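Local coordinates for PrgB (Enterococcus faecalis, PDB 6GED), which is a cell-wall-anchored surface protein of the antigen I/II family and probably acts as an adhesin, represented by its glucan-binding protein C-like domain with nucleic acid bound, at residues Ile26-Val31 against Phe304-Asn309; Asn86-Glu91 against Gly98-Leu103; Phe131-Gln136 against Val169-Thr174; Ser191-Ala196 against Gly274-Arg279. All coordinates share one frame; numbering follows the deposited sequence.

Interaction 1 of 4, residues Ile26-Val31 against Phe304-Asn309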
loop_
_atom_site.group_PDB
_atom_site.type_symbol
_atom_site.label_atom_id
_atom_site.label_comp_id
_atom_site.label_asym_id
_atom_site.label_seq_id
_atom_site.Cartn_x
_atom_site.Cartn_y
_atom_site.Cartn_z
ATOM N N ILE A 26 18.054 -6.229 12.711
ATOM C CA ILE A 26 16.653 -6.476 12.384
ATOM C C ILE A 26 16.445 -7.976 12.256
ATOM O O ILE A 26 17.217 -8.657 11.573
ATOM C CB ILE A 26 16.232 -5.758 11.087
ATOM C CG1 ILE A 26 16.058 -4.259 11.328
ATOM C CG2 ILE A 26 14.936 -6.345 10.545
ATOM C CD1 ILE A 26 15.509 -3.928 12.679
ATOM N N SER A 27 15.404 -8.480 12.905
ATOM C CA SER A 27 15.028 -9.882 12.848
ATOM C C SER A 27 13.619 -10.005 12.287
ATOM O O SER A 27 12.706 -9.236 12.661
ATOM C CB SER A 27 15.105 -10.517 14.242
ATOM O OG SER A 27 15.015 -11.920 14.142
ATOM N N LYS A 28 13.437 -10.976 11.385
ATOM C CA LYS A 28 12.124 -11.198 10.778
ATOM C C LYS A 28 11.306 -12.122 11.690
ATOM O O LYS A 28 11.019 -13.292 11.400
ATOM C CB LYS A 28 12.286 -11.743 9.374
ATOM C CG LYS A 28 12.716 -10.646 8.395
ATOM C CD LYS A 28 12.996 -11.219 7.019
ATOM C CE LYS A 28 11.708 -11.547 6.316
ATOM N NZ LYS A 28 11.930 -11.756 4.846
ATOM N N ASN A 29 10.979 -11.568 12.859
ATOM C CA ASN A 29 10.146 -12.280 13.822
ATOM C C ASN A 29 8.797 -12.668 13.232
ATOM O O ASN A 29 8.242 -13.717 13.568
ATOM C CB ASN A 29 9.980 -11.389 15.046
ATOM C CG ASN A 29 11.303 -11.039 15.666
ATOM O OD1 ASN A 29 12.136 -11.929 15.919
ATOM N ND2 ASN A 29 11.517 -9.752 15.945
ATOM N N LEU A 30 8.245 -11.816 12.363
ATOM C CA LEU A 30 6.998 -12.054 11.672
ATOM C C LEU A 30 7.319 -12.500 10.253
ATOM O O LEU A 30 8.245 -11.971 9.657
ATOM C CB LEU A 30 6.176 -10.751 11.597
ATOM C CG LEU A 30 4.954 -10.843 10.697
ATOM C CD1 LEU A 30 3.965 -11.777 11.381
ATOM C CD2 LEU A 30 4.318 -9.466 10.445
ATOM N N VAL A 31 6.512 -13.385 9.700
ATOM C CA VAL A 31 6.633 -13.732 8.298
ATOM C C VAL A 31 5.262 -13.510 7.656
ATOM O O VAL A 31 4.274 -14.053 8.096
ATOM C CB VAL A 31 7.132 -15.161 8.038
ATOM C CG1 VAL A 31 6.194 -16.183 8.640
ATOM C CG2 VAL A 31 7.309 -15.386 6.550
ATOM N N PHE A 304 1.699 -5.182 1.000
ATOM C CA PHE A 304 2.194 -5.353 2.352
ATOM C C PHE A 304 2.883 -6.707 2.426
ATOM O O PHE A 304 2.296 -7.717 2.036
ATOM C CB PHE A 304 1.064 -5.255 3.382
ATOM C CG PHE A 304 1.514 -5.593 4.777
ATOM C CD1 PHE A 304 2.164 -4.652 5.542
ATOM C CD2 PHE A 304 1.368 -6.888 5.275
ATOM C CE1 PHE A 304 2.622 -4.978 6.824
ATOM C CE2 PHE A 304 1.841 -7.235 6.551
ATOM C CZ PHE A 304 2.458 -6.278 7.320
ATOM N N SER A 305 4.104 -6.731 2.956
ATOM C CA SER A 305 4.815 -7.984 3.136
ATOM C C SER A 305 5.955 -7.759 4.115
ATOM O O SER A 305 6.304 -6.624 4.441
ATOM C CB SER A 305 5.383 -8.499 1.802
ATOM O OG SER A 305 6.597 -7.821 1.533
ATOM N N THR A 306 6.568 -8.872 4.533
ATOM C CA THR A 306 7.841 -8.836 5.225
ATOM C C THR A 306 9.028 -8.973 4.276
ATOM O O THR A 306 10.149 -9.209 4.731
ATOM C CB THR A 306 7.884 -9.943 6.299
ATOM O OG1 THR A 306 7.572 -11.227 5.718
ATOM C CG2 THR A 306 6.863 -9.585 7.405
ATOM N N ASN A 307 8.820 -8.826 2.965
ATOM C CA ASN A 307 9.960 -8.961 2.054
ATOM C C ASN A 307 10.810 -7.717 2.142
ATOM O O ASN A 307 10.734 -6.845 1.269
ATOM C CB ASN A 307 9.507 -9.175 0.618
ATOM C CG ASN A 307 8.828 -10.498 0.437
ATOM O OD1 ASN A 307 9.190 -11.473 1.105
ATOM N ND2 ASN A 307 7.814 -10.548 -0.433
ATOM N N LEU A 308 11.540 -7.591 3.244
ATOM C CA LEU A 308 12.332 -6.402 3.470
ATOM C C LEU A 308 13.316 -6.277 2.334
ATOM O O LEU A 308 13.983 -7.249 1.970
ATOM C CB LEU A 308 13.106 -6.489 4.779
ATOM C CG LEU A 308 12.279 -6.758 6.042
ATOM C CD1 LEU A 308 13.134 -6.535 7.284
ATOM C CD2 LEU A 308 11.030 -5.877 6.059
ATOM N N ASN A 309 13.454 -5.083 1.799
ATOM C CA ASN A 309 14.526 -4.941 0.826
ATOM C C ASN A 309 15.870 -4.644 1.484
ATOM O O ASN A 309 16.791 -4.155 0.823
ATOM C CB ASN A 309 14.129 -3.902 -0.199
ATOM C CG ASN A 309 13.124 -4.468 -1.186
ATOM O OD1 ASN A 309 13.241 -5.627 -1.609
ATOM N ND2 ASN A 309 12.126 -3.668 -1.550
HETATM O O HOH W 1 9.265 -12.416 3.955
HETATM O O HOH W 2 13.733 -9.518 3.423
#
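Lys28 reaches the flat carbonyl group of Thr306, and its NZ gives a weak hydrogen bond to Thr306 O at 3.1 Å. The neighbouring planar group, the side-chain amide of Asn307, is engaged at both ends: OD1 receives water 1, and ND2 bonds to Gln34. No ring makes a close approach here; that of Phe304 meets Phe32 instead. The lysine chain gets to the carbonyl through a bend at chi3 (75°), which swings CE to 3.2 Å from Thr306 O. Two waters complete the surroundings of NZ. Water 1, 2.9 Å from Lys28 NZ, also accepts from Thr306 OG1 and donates to Asn307 OD1; water 2 accepts from the same amine and passes a hydrogen to Leu308 O, 2.7 Å from it. Thr306 OG1 also accepts from Phe32 N, so the hydroxyl gives its hydrogen to water 1 and takes one from the backbone. The methyl of Thr306, CG2, turns to the other side and lies 3.6 Å from Leu30 O and 4.0 Å from Leu30 CD2, the leucine and threonine side chains meeting at about a right angle. Farther along, Ile26 CG2 touches Leu308 CD1 at 3.7 Å. The receiving segment is shaped by an inverse gamma turn centred on Asn307 and by an ST turn in which Ser305 OG accepts from Asn307 N. Segments near the two ends of the modelled chain are thus joined by apolar contacts at Leu30 and Ile26 and by one ammonium group, its charge probably solvated by neutral oxygens, one carbonyl and two waters, with no carboxylate among these partners.

Interaction 2 of 4, residues Asn86-Glu91 against Gly98-Leu103; sequences NSFVKE and GGYAVL
Phe88 and Tyr100 sit opposite each other as a non-hydrogen-bonded pair in a short antiparallel hairpin joining strands 88-89 and 99-104. Three backbone hydrogen bonds hold it. Val89 and Gly99 form a hydrogen-bonded pair, with Val89 N 2.8 Å from Gly99 O and Gly99 N 3.0 Å from Val89 O; Ala101 N adds a nearly straight bond to Ser87 O (166°). Weaker CA-H...O contacts accompany them, from Phe88 to Gly99 O and from Tyr100 to Ser87 O. The aromatic contact belongs to the non-hydrogen-bonded pair. The two rings have centroids 5.5 Å apart and planes inclined at 56°, an oblique meeting in which Tyr100 CE2 comes to the edge of the Phe88 ring, 3.7 Å from CD2. Phe88 CG is anti to its own N (chi1 -179°), which lays the ring back along the partner strand until CE2 reaches Gly98 CA at 3.9 Å. Gly98 itself has a positive phi, a backbone shape that glycine adopts readily. Ser87 OG makes a further edge contact, in the plane of the Tyr100 ring and 3.4 Å from CD2, while its polar partner is Phe84 O, to which it hydrogen-bonds. Apolar contact continues on the other face of the sheet, where Val89 CG2 approaches Ala101 CB at 4.2 Å. Beyond the hairpin, strand 99-104 also pairs with 145-150, and the Tyr100 ring meets Phe84. Since the peptide groups of Val89 and Gly99 satisfy each other inside a largely buried contact, the hairpin combines paired backbone polarity with an aromatic cover on one face and small aliphatic groups on the other.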
loop_
_atom_site.group_PDB
_atom_site.type_symbol
_atom_site.label_atom_id
_atom_site.label_comp_id
_atom_site.label_asym_id
_atom_site.label_seq_id
_atom_site.Cartn_x
_atom_site.Cartn_y
_atom_site.Cartn_z
ATOM N N ASN A 86 -20.897 -8.814 -6.822
ATOM C CA ASN A 86 -20.674 -8.193 -8.121
ATOM C C ASN A 86 -19.568 -7.145 -8.100
ATOM O O ASN A 86 -19.284 -6.554 -9.151
ATOM C CB ASN A 86 -21.981 -7.605 -8.698
ATOM C CG ASN A 86 -22.545 -6.432 -7.876
ATOM O OD1 ASN A 86 -21.850 -5.755 -7.103
ATOM N ND2 ASN A 86 -23.800 -6.176 -8.081
ATOM N N SER A 87 -18.911 -6.925 -6.955
ATOM C CA SER A 87 -17.714 -6.094 -6.929
ATOM C C SER A 87 -16.454 -6.862 -7.325
ATOM O O SER A 87 -15.367 -6.282 -7.307
ATOM C CB SER A 87 -17.489 -5.490 -5.545
ATOM O OG SER A 87 -17.063 -6.490 -4.626
ATOM N N PHE A 88 -16.566 -8.143 -7.638
ATOM C CA PHE A 88 -15.384 -8.957 -7.926
ATOM C C PHE A 88 -14.784 -8.553 -9.258
ATOM O O PHE A 88 -15.476 -8.583 -10.275
ATOM C CB PHE A 88 -15.760 -10.433 -7.976
ATOM C CG PHE A 88 -14.603 -11.331 -8.246
ATOM C CD1 PHE A 88 -14.501 -12.016 -9.434
ATOM C CD2 PHE A 88 -13.602 -11.468 -7.307
ATOM C CE1 PHE A 88 -13.418 -12.861 -9.668
ATOM C CE2 PHE A 88 -12.521 -12.301 -7.529
ATOM C CZ PHE A 88 -12.430 -12.997 -8.710
ATOM N N VAL A 89 -13.510 -8.185 -9.257
ATOM C CA VAL A 89 -12.811 -7.750 -10.461
ATOM C C VAL A 89 -11.674 -8.738 -10.748
ATOM O O VAL A 89 -11.009 -9.218 -9.827
ATOM C CB VAL A 89 -12.267 -6.315 -10.296
ATOM C CG1 VAL A 89 -11.166 -5.998 -11.351
ATOM C CG2 VAL A 89 -13.421 -5.288 -10.343
ATOM N N LYS A 90 -11.485 -9.060 -12.024
ATOM C CA LYS A 90 -10.391 -9.904 -12.487
ATOM C C LYS A 90 -9.419 -9.015 -13.250
ATOM O O LYS A 90 -9.813 -8.366 -14.222
ATOM C CB LYS A 90 -10.915 -11.030 -13.377
ATOM C CG LYS A 90 -11.354 -12.278 -12.624
ATOM C CD LYS A 90 -10.173 -13.239 -12.342
ATOM C CE LYS A 90 -9.799 -14.080 -13.574
ATOM N NZ LYS A 90 -8.412 -14.660 -13.513
ATOM N N GLU A 91 -8.166 -8.974 -12.802
ATOM C CA GLU A 91 -7.102 -8.193 -13.439
ATOM C C GLU A 91 -5.797 -8.886 -13.092
ATOM O O GLU A 91 -5.619 -9.261 -11.939
ATOM C CB GLU A 91 -7.069 -6.742 -12.922
ATOM C CG GLU A 91 -7.907 -5.765 -13.710
ATOM C CD GLU A 91 -7.223 -5.311 -14.990
ATOM O OE1 GLU A 91 -6.005 -5.561 -15.138
ATOM O OE2 GLU A 91 -7.908 -4.696 -15.842
ATOM N N GLY A 98 -8.054 -12.630 -8.361
ATOM C CA GLY A 98 -8.858 -11.417 -8.424
ATOM C C GLY A 98 -8.905 -10.596 -7.133
ATOM O O GLY A 98 -8.090 -10.735 -6.224
ATOM N N GLY A 99 -9.896 -9.722 -7.068
ATOM C CA GLY A 99 -10.070 -8.881 -5.897
ATOM C C GLY A 99 -11.429 -8.226 -5.946
ATOM O O GLY A 99 -12.264 -8.571 -6.775
ATOM N N TYR A 100 -11.641 -7.260 -5.038
ATOM C CA TYR A 100 -12.952 -6.631 -4.851
ATOM C C TYR A 100 -12.802 -5.126 -4.889
ATOM O O TYR A 100 -11.897 -4.583 -4.252
ATOM C CB TYR A 100 -13.605 -7.049 -3.513
ATOM C CG TYR A 100 -13.801 -8.527 -3.473
ATOM C CD1 TYR A 100 -12.832 -9.351 -2.919
ATOM C CD2 TYR A 100 -14.934 -9.114 -4.055
ATOM C CE1 TYR A 100 -12.996 -10.760 -2.922
ATOM C CE2 TYR A 100 -15.090 -10.486 -4.084
ATOM C CZ TYR A 100 -14.119 -11.304 -3.506
ATOM O OH TYR A 100 -14.293 -12.671 -3.518
ATOM N N ALA A 101 -13.697 -4.460 -5.633
ATOM C CA ALA A 101 -13.718 -3.008 -5.754
ATOM C C ALA A 101 -14.637 -2.385 -4.695
ATOM O O ALA A 101 -15.771 -2.815 -4.514
ATOM C CB ALA A 101 -14.207 -2.605 -7.144
ATOM N N VAL A 102 -14.147 -1.351 -4.025
ATOM C CA VAL A 102 -14.807 -0.757 -2.866
ATOM C C VAL A 102 -14.557 0.738 -2.903
ATOM O O VAL A 102 -13.460 1.183 -3.250
ATOM C CB VAL A 102 -14.255 -1.327 -1.503
ATOM C CG1 VAL A 102 -15.002 -0.682 -0.327
ATOM C CG2 VAL A 102 -14.431 -2.801 -1.421
ATOM N N LEU A 103 -15.552 1.528 -2.453
ATOM C CA LEU A 103 -15.366 2.969 -2.314
ATOM C C LEU A 103 -14.945 3.333 -0.892
ATOM O O LEU A 103 -15.617 2.953 0.073
ATOM C CB LEU A 103 -16.663 3.721 -2.667
ATOM C CG LEU A 103 -16.590 5.242 -2.671
ATOM C CD1 LEU A 103 -15.886 5.627 -3.951
ATOM C CD2 LEU A 103 -17.982 5.803 -2.635
#

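Interaction 3 of 4, residues Phe131-Gln136 against Val169-Thr174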
loop_
_atom_site.group_PDB
_atom_site.type_symbol
_atom_site.label_atom_id
_atom_site.label_comp_id
_atom_site.label_asym_id
_atom_site.label_seq_id
_atom_site.Cartn_x
_atom_site.Cartn_y
_atom_site.Cartn_z
ATOM N N PHE A 131 -7.343 -6.197 7.673
ATOM C CA PHE A 131 -6.708 -5.006 7.142
ATOM C C PHE A 131 -7.769 -3.926 7.153
ATOM O O PHE A 131 -8.785 -4.057 6.468
ATOM C CB PHE A 131 -6.196 -5.220 5.712
ATOM C CG PHE A 131 -4.936 -6.051 5.627
ATOM C CD1 PHE A 131 -4.846 -7.264 6.290
ATOM C CD2 PHE A 131 -3.840 -5.589 4.915
ATOM C CE1 PHE A 131 -3.683 -8.015 6.230
ATOM C CE2 PHE A 131 -2.666 -6.333 4.817
ATOM C CZ PHE A 131 -2.584 -7.577 5.493
ATOM N N VAL A 132 -7.559 -2.875 7.925
ATOM C CA VAL A 132 -8.573 -1.830 8.067
ATOM C C VAL A 132 -8.045 -0.594 7.354
ATOM O O VAL A 132 -6.977 -0.069 7.700
ATOM C CB VAL A 132 -8.882 -1.552 9.548
ATOM C CG1 VAL A 132 -10.055 -0.565 9.686
ATOM C CG2 VAL A 132 -9.214 -2.851 10.279
ATOM N N TYR A 133 -8.803 -0.109 6.370
ATOM C CA TYR A 133 -8.369 0.982 5.518
ATOM C C TYR A 133 -9.241 2.183 5.818
ATOM O O TYR A 133 -10.465 2.045 5.919
ATOM C CB TYR A 133 -8.522 0.612 4.061
ATOM C CG TYR A 133 -7.612 -0.491 3.583
ATOM C CD1 TYR A 133 -6.380 -0.193 3.041
ATOM C CD2 TYR A 133 -7.992 -1.825 3.684
ATOM C CE1 TYR A 133 -5.545 -1.208 2.553
ATOM C CE2 TYR A 133 -7.185 -2.845 3.203
ATOM C CZ TYR A 133 -5.957 -2.526 2.649
ATOM O OH TYR A 133 -5.159 -3.508 2.172
ATOM N N GLU A 134 -8.629 3.344 6.006
ATOM C CA GLU A 134 -9.432 4.540 6.256
ATOM C C GLU A 134 -8.933 5.687 5.392
ATOM O O GLU A 134 -7.792 6.125 5.543
ATOM C CB GLU A 134 -9.432 4.949 7.736
ATOM C CG GLU A 134 -10.414 6.106 7.983
ATOM C CD GLU A 134 -10.649 6.367 9.463
ATOM O OE1 GLU A 134 -11.596 7.122 9.777
ATOM O OE2 GLU A 134 -9.888 5.797 10.304
ATOM N N LEU A 135 -9.806 6.214 4.528
ATOM C CA LEU A 135 -9.448 7.386 3.742
ATOM C C LEU A 135 -8.925 8.478 4.655
ATOM O O LEU A 135 -9.547 8.797 5.674
ATOM C CB LEU A 135 -10.688 7.899 2.965
ATOM C CG LEU A 135 -10.442 9.074 2.008
ATOM C CD1 LEU A 135 -11.374 8.983 0.789
ATOM C CD2 LEU A 135 -10.684 10.401 2.731
ATOM N N GLN A 136 -7.830 9.099 4.280
ATOM C CA GLN A 136 -7.397 10.300 4.977
ATOM C C GLN A 136 -7.360 11.525 4.082
ATOM O O GLN A 136 -7.615 12.626 4.565
ATOM C CB GLN A 136 -5.993 10.101 5.588
ATOM C CG GLN A 136 -5.819 8.829 6.411
ATOM C CD GLN A 136 -6.343 8.991 7.803
ATOM O OE1 GLN A 136 -5.625 9.436 8.710
ATOM N NE2 GLN A 136 -7.607 8.620 7.995
ATOM N N VAL A 169 -3.197 11.946 -2.174
ATOM C CA VAL A 169 -3.943 10.724 -1.930
ATOM C C VAL A 169 -3.367 10.137 -0.638
ATOM O O VAL A 169 -2.156 10.027 -0.526
ATOM C CB VAL A 169 -3.757 9.753 -3.108
ATOM C CG1 VAL A 169 -4.284 8.377 -2.782
ATOM C CG2 VAL A 169 -4.394 10.308 -4.431
ATOM N N LYS A 170 -4.209 9.822 0.357
ATOM C CA LYS A 170 -3.661 9.203 1.570
ATOM C C LYS A 170 -4.673 8.249 2.175
ATOM O O LYS A 170 -5.840 8.587 2.310
ATOM C CB LYS A 170 -3.244 10.256 2.613
ATOM C CG LYS A 170 -2.392 9.610 3.769
ATOM C CD LYS A 170 -1.453 10.624 4.446
ATOM C CE LYS A 170 -2.134 11.430 5.510
ATOM N NZ LYS A 170 -1.134 12.274 6.272
ATOM N N THR A 171 -4.209 7.084 2.626
ATOM C CA THR A 171 -5.056 6.061 3.212
ATOM C C THR A 171 -4.321 5.571 4.454
ATOM O O THR A 171 -3.108 5.400 4.396
ATOM C CB THR A 171 -5.266 4.891 2.226
ATOM O OG1 THR A 171 -5.774 5.379 0.975
ATOM C CG2 THR A 171 -6.228 3.803 2.778
ATOM N N ARG A 172 -5.027 5.408 5.572
ATOM C CA ARG A 172 -4.417 4.770 6.739
ATOM C C ARG A 172 -4.717 3.277 6.713
ATOM O O ARG A 172 -5.828 2.858 6.390
ATOM C CB ARG A 172 -4.953 5.409 8.046
ATOM C CG ARG A 172 -4.182 4.884 9.263
ATOM C CD ARG A 172 -4.477 5.685 10.574
ATOM N NE ARG A 172 -3.502 5.298 11.604
ATOM C CZ ARG A 172 -2.239 5.685 11.569
ATOM N NH1 ARG A 172 -1.835 6.478 10.570
ATOM N NH2 ARG A 172 -1.382 5.279 12.506
ATOM N N LEU A 173 -3.761 2.465 7.159
ATOM C CA LEU A 173 -3.906 1.023 7.162
ATOM C C LEU A 173 -3.519 0.540 8.554
ATOM O O LEU A 173 -2.414 0.853 9.036
ATOM C CB LEU A 173 -3.008 0.354 6.074
ATOM C CG LEU A 173 -2.872 -1.185 6.105
ATOM C CD1 LEU A 173 -4.207 -1.894 6.080
ATOM C CD2 LEU A 173 -1.976 -1.690 4.924
ATOM N N THR A 174 -4.427 -0.190 9.187
ATOM C CA THR A 174 -4.165 -0.862 10.461
ATOM C C THR A 174 -4.333 -2.346 10.215
ATOM O O THR A 174 -5.344 -2.758 9.642
ATOM C CB THR A 174 -5.135 -0.387 11.574
ATOM O OG1 THR A 174 -5.037 1.028 11.659
ATOM C CG2 THR A 174 -4.721 -1.007 12.967
HETATM O O HOH W 3 -6.623 2.155 9.652
#
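Val132 and Thr174 form one of the hydrogen-bonded pairs of antiparallel strands 124-137 and 169-179, neighbours in the large antiparallel sheet of this glucan-binding protein C-like domain. The short segments run at 150° to each other, with axes 4.5 Å apart at closest approach. Val132 and Glu134 form hydrogen-bonded pairs with Thr174 and Arg172, each closed by two backbone bonds; Gln136 N adds another to Lys170 O at 2.8 Å. On the face of Tyr133, Leu135, Thr171 and Leu173, the central contact is a CH-pi one: Leu173 CD1 stands over one face of the Tyr133 ring, 3.9 Å from its centroid. With CG anti to the backbone N (chi1 170°), the Leu173 side chain carries CD1 toward the tyrosine, and the same methyl also reaches Phe131 CD2 at 3.9 Å. Thr171 CG2 comes to the edge of the tyrosine ring, whose other neighbours include Phe149. On the reverse face, the Gln136 side chain folds back at chi2 (-82°), laying CD 3.8 Å from Arg172 CB and letting NE2 bond to Leu135 O from above the carbonyl plane. The extended Arg172 chain leads away from strand 124-137, and its NH1 bonds to Asp216 O; Lys170 NZ forms a salt bridge with Asp216. Near the other end, water 3 joins the two strands: it donates to Val132 O at 3.0 Å and hydrogen-bonds with Thr174 OG1 at 2.8 Å.

Interaction 4 of 4, residues Ser191-Ala196 against Gly274-Arg279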
loop_
_atom_site.group_PDB
_atom_site.type_symbol
_atom_site.label_atom_id
_atom_site.label_comp_id
_atom_site.label_asym_id
_atom_site.label_seq_id
_atom_site.Cartn_x
_atom_site.Cartn_y
_atom_site.Cartn_z
ATOM N N SER A 191 10.710 -8.365 20.530
ATOM C CA SER A 191 10.776 -9.008 19.216
ATOM C C SER A 191 9.792 -8.302 18.285
ATOM O O SER A 191 8.748 -8.842 17.934
ATOM C CB SER A 191 10.484 -10.506 19.312
ATOM O OG SER A 191 11.423 -11.158 20.171
ATOM N N PRO A 192 10.096 -7.072 17.903
ATOM C CA PRO A 192 9.139 -6.313 17.081
ATOM C C PRO A 192 8.827 -7.002 15.762
ATOM O O PRO A 192 9.630 -7.773 15.234
ATOM C CB PRO A 192 9.849 -4.973 16.839
ATOM C CG PRO A 192 11.321 -5.257 17.134
ATOM C CD PRO A 192 11.310 -6.299 18.231
ATOM N N PHE A 193 7.627 -6.727 15.250
ATOM C CA PHE A 193 7.312 -7.025 13.858
ATOM C C PHE A 193 8.197 -6.156 12.989
ATOM O O PHE A 193 8.368 -4.969 13.274
ATOM C CB PHE A 193 5.853 -6.675 13.497
ATOM C CG PHE A 193 4.758 -7.460 14.202
ATOM C CD1 PHE A 193 4.935 -8.765 14.640
ATOM C CD2 PHE A 193 3.519 -6.868 14.379
ATOM C CE1 PHE A 193 3.894 -9.438 15.197
ATOM C CE2 PHE A 193 2.468 -7.536 14.952
ATOM C CZ PHE A 193 2.663 -8.822 15.393
ATOM N N ALA A 194 8.736 -6.715 11.900
ATOM C CA ALA A 194 9.406 -5.912 10.883
ATOM C C ALA A 194 8.683 -6.112 9.563
ATOM O O ALA A 194 8.413 -7.248 9.180
ATOM C CB ALA A 194 10.886 -6.301 10.723
ATOM N N TYR A 195 8.332 -5.018 8.892
ATOM C CA TYR A 195 7.569 -5.108 7.637
ATOM C C TYR A 195 8.161 -4.169 6.598
ATOM O O TYR A 195 8.844 -3.209 6.925
ATOM C CB TYR A 195 6.080 -4.803 7.825
ATOM C CG TYR A 195 5.730 -3.515 8.539
ATOM C CD1 TYR A 195 5.398 -2.362 7.825
ATOM C CD2 TYR A 195 5.628 -3.473 9.921
ATOM C CE1 TYR A 195 5.019 -1.176 8.504
ATOM C CE2 TYR A 195 5.282 -2.288 10.593
ATOM C CZ TYR A 195 4.954 -1.163 9.883
ATOM O OH TYR A 195 4.596 -0.019 10.555
ATOM N N ALA A 196 7.963 -4.498 5.334
ATOM C CA ALA A 196 8.650 -3.765 4.272
ATOM C C ALA A 196 7.786 -2.580 3.865
ATOM O O ALA A 196 6.573 -2.728 3.759
ATOM C CB ALA A 196 8.874 -4.663 3.052
ATOM N N GLY A 274 9.495 -0.898 8.398
ATOM C CA GLY A 274 8.643 -0.547 9.536
ATOM C C GLY A 274 8.913 -1.540 10.647
ATOM O O GLY A 274 9.076 -2.721 10.399
ATOM N N LEU A 275 8.996 -1.039 11.863
ATOM C CA LEU A 275 9.189 -1.862 13.052
ATOM C C LEU A 275 8.040 -1.567 14.007
ATOM O O LEU A 275 7.710 -0.397 14.217
ATOM C CB LEU A 275 10.499 -1.509 13.723
ATOM C CG LEU A 275 11.825 -2.052 13.216
ATOM C CD1 LEU A 275 12.868 -1.925 14.330
ATOM C CD2 LEU A 275 11.669 -3.483 12.823
ATOM N N ALA A 276 7.431 -2.600 14.584
ATOM C CA ALA A 276 6.266 -2.375 15.440
ATOM C C ALA A 276 6.385 -3.247 16.679
ATOM O O ALA A 276 6.485 -4.465 16.537
ATOM C CB ALA A 276 4.961 -2.690 14.722
ATOM N N ASN A 277 6.297 -2.596 17.828
ATOM C CA ASN A 277 6.236 -3.178 19.156
ATOM C C ASN A 277 4.779 -3.443 19.543
ATOM O O ASN A 277 4.497 -4.035 20.571
ATOM C CB ASN A 277 6.749 -2.156 20.155
ATOM C CG ASN A 277 7.948 -2.631 20.889
ATOM O OD1 ASN A 277 8.300 -3.797 20.825
ATOM N ND2 ASN A 277 8.585 -1.734 21.608
ATOM N N GLY A 278 3.862 -2.978 18.711
ATOM C CA GLY A 278 2.445 -3.091 18.926
ATOM C C GLY A 278 1.779 -3.334 17.596
ATOM O O GLY A 278 2.410 -3.743 16.648
ATOM N N ARG A 279 0.481 -3.112 17.546
ATOM C CA ARG A 279 -0.260 -3.333 16.341
ATOM C C ARG A 279 0.288 -2.469 15.212
ATOM O O ARG A 279 0.589 -1.309 15.396
ATOM C CB ARG A 279 -1.702 -2.964 16.601
ATOM C CG ARG A 279 -2.653 -3.243 15.472
ATOM C CD ARG A 279 -4.072 -2.888 15.872
ATOM N NE ARG A 279 -4.584 -3.739 16.936
ATOM C CZ ARG A 279 -4.988 -3.296 18.115
ATOM N NH1 ARG A 279 -4.957 -2.007 18.387
ATOM N NH2 ARG A 279 -5.443 -4.133 19.020
#
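Gly274 lies beneath the aromatic ring of Tyr195, and together with Ala276 these residues make up the heart of the contact. The CA of Gly274 stands over the centre of one ring face, 3.8 Å from the Tyr195 centroid and only 12° from the ring normal, a CH-pi contact. With chi1 at 52°, Tyr195 CG fits between its backbone N and carbonyl carbon, the crowded position, and this folds the ring across the neighbouring strand. The hydroxyl continues to Asn221, where Tyr195 OH is hydrogen-bonded to OD1. Below the ring the same two residues are joined by a pair of backbone bonds, Tyr195 N to Gly274 O and Gly274 N to Tyr195 O, both 2.8 Å. Ala276 CB touches the edge of the tyrosine ring at CE2, 4.2 Å away, and lies 4.3 Å from Phe193 CB. Its peptide pairs with that of Phe193: Phe193 N reaches Ala276 O in a rather bent bond (137°), while Ala276 N returns one to Phe193 O. Pro192 CB packs against that Ala276 oxygen at 3.4 Å. On the opposite face, Ala194 CB meets Leu275 CD2 at 3.6 Å. Strand 272-276 pairs with 221-224 along its other side, so this glycine-aromatic cross-strand pair sits within a three-stranded antiparallel sheet, its tyrosine ring folded over the hydrogen-bonded glycine.

Overall arrangement
Interaction 1 joins segments near the two ends of the modelled chain, and the other three lie between its segments along the chain, in the order 2, 3, 4. Interactions 1 and 4 are close neighbours, their centres 9 Å apart: Ser305 bonds to Ala196, and Asn29 to Pro192. Interaction 3 is in the large antiparallel sheet, which strand 30-38 of interaction 1 also joins; it touches interaction 1 through Phe304 and Phe131, and interaction 4 through Thr174 and Arg279. Interaction 2 belongs to a second sheet, about 30 Å from interaction 4 between centres. Segments from near both chain ends thus meet beside the small sheet, in a compact, mainly beta domain.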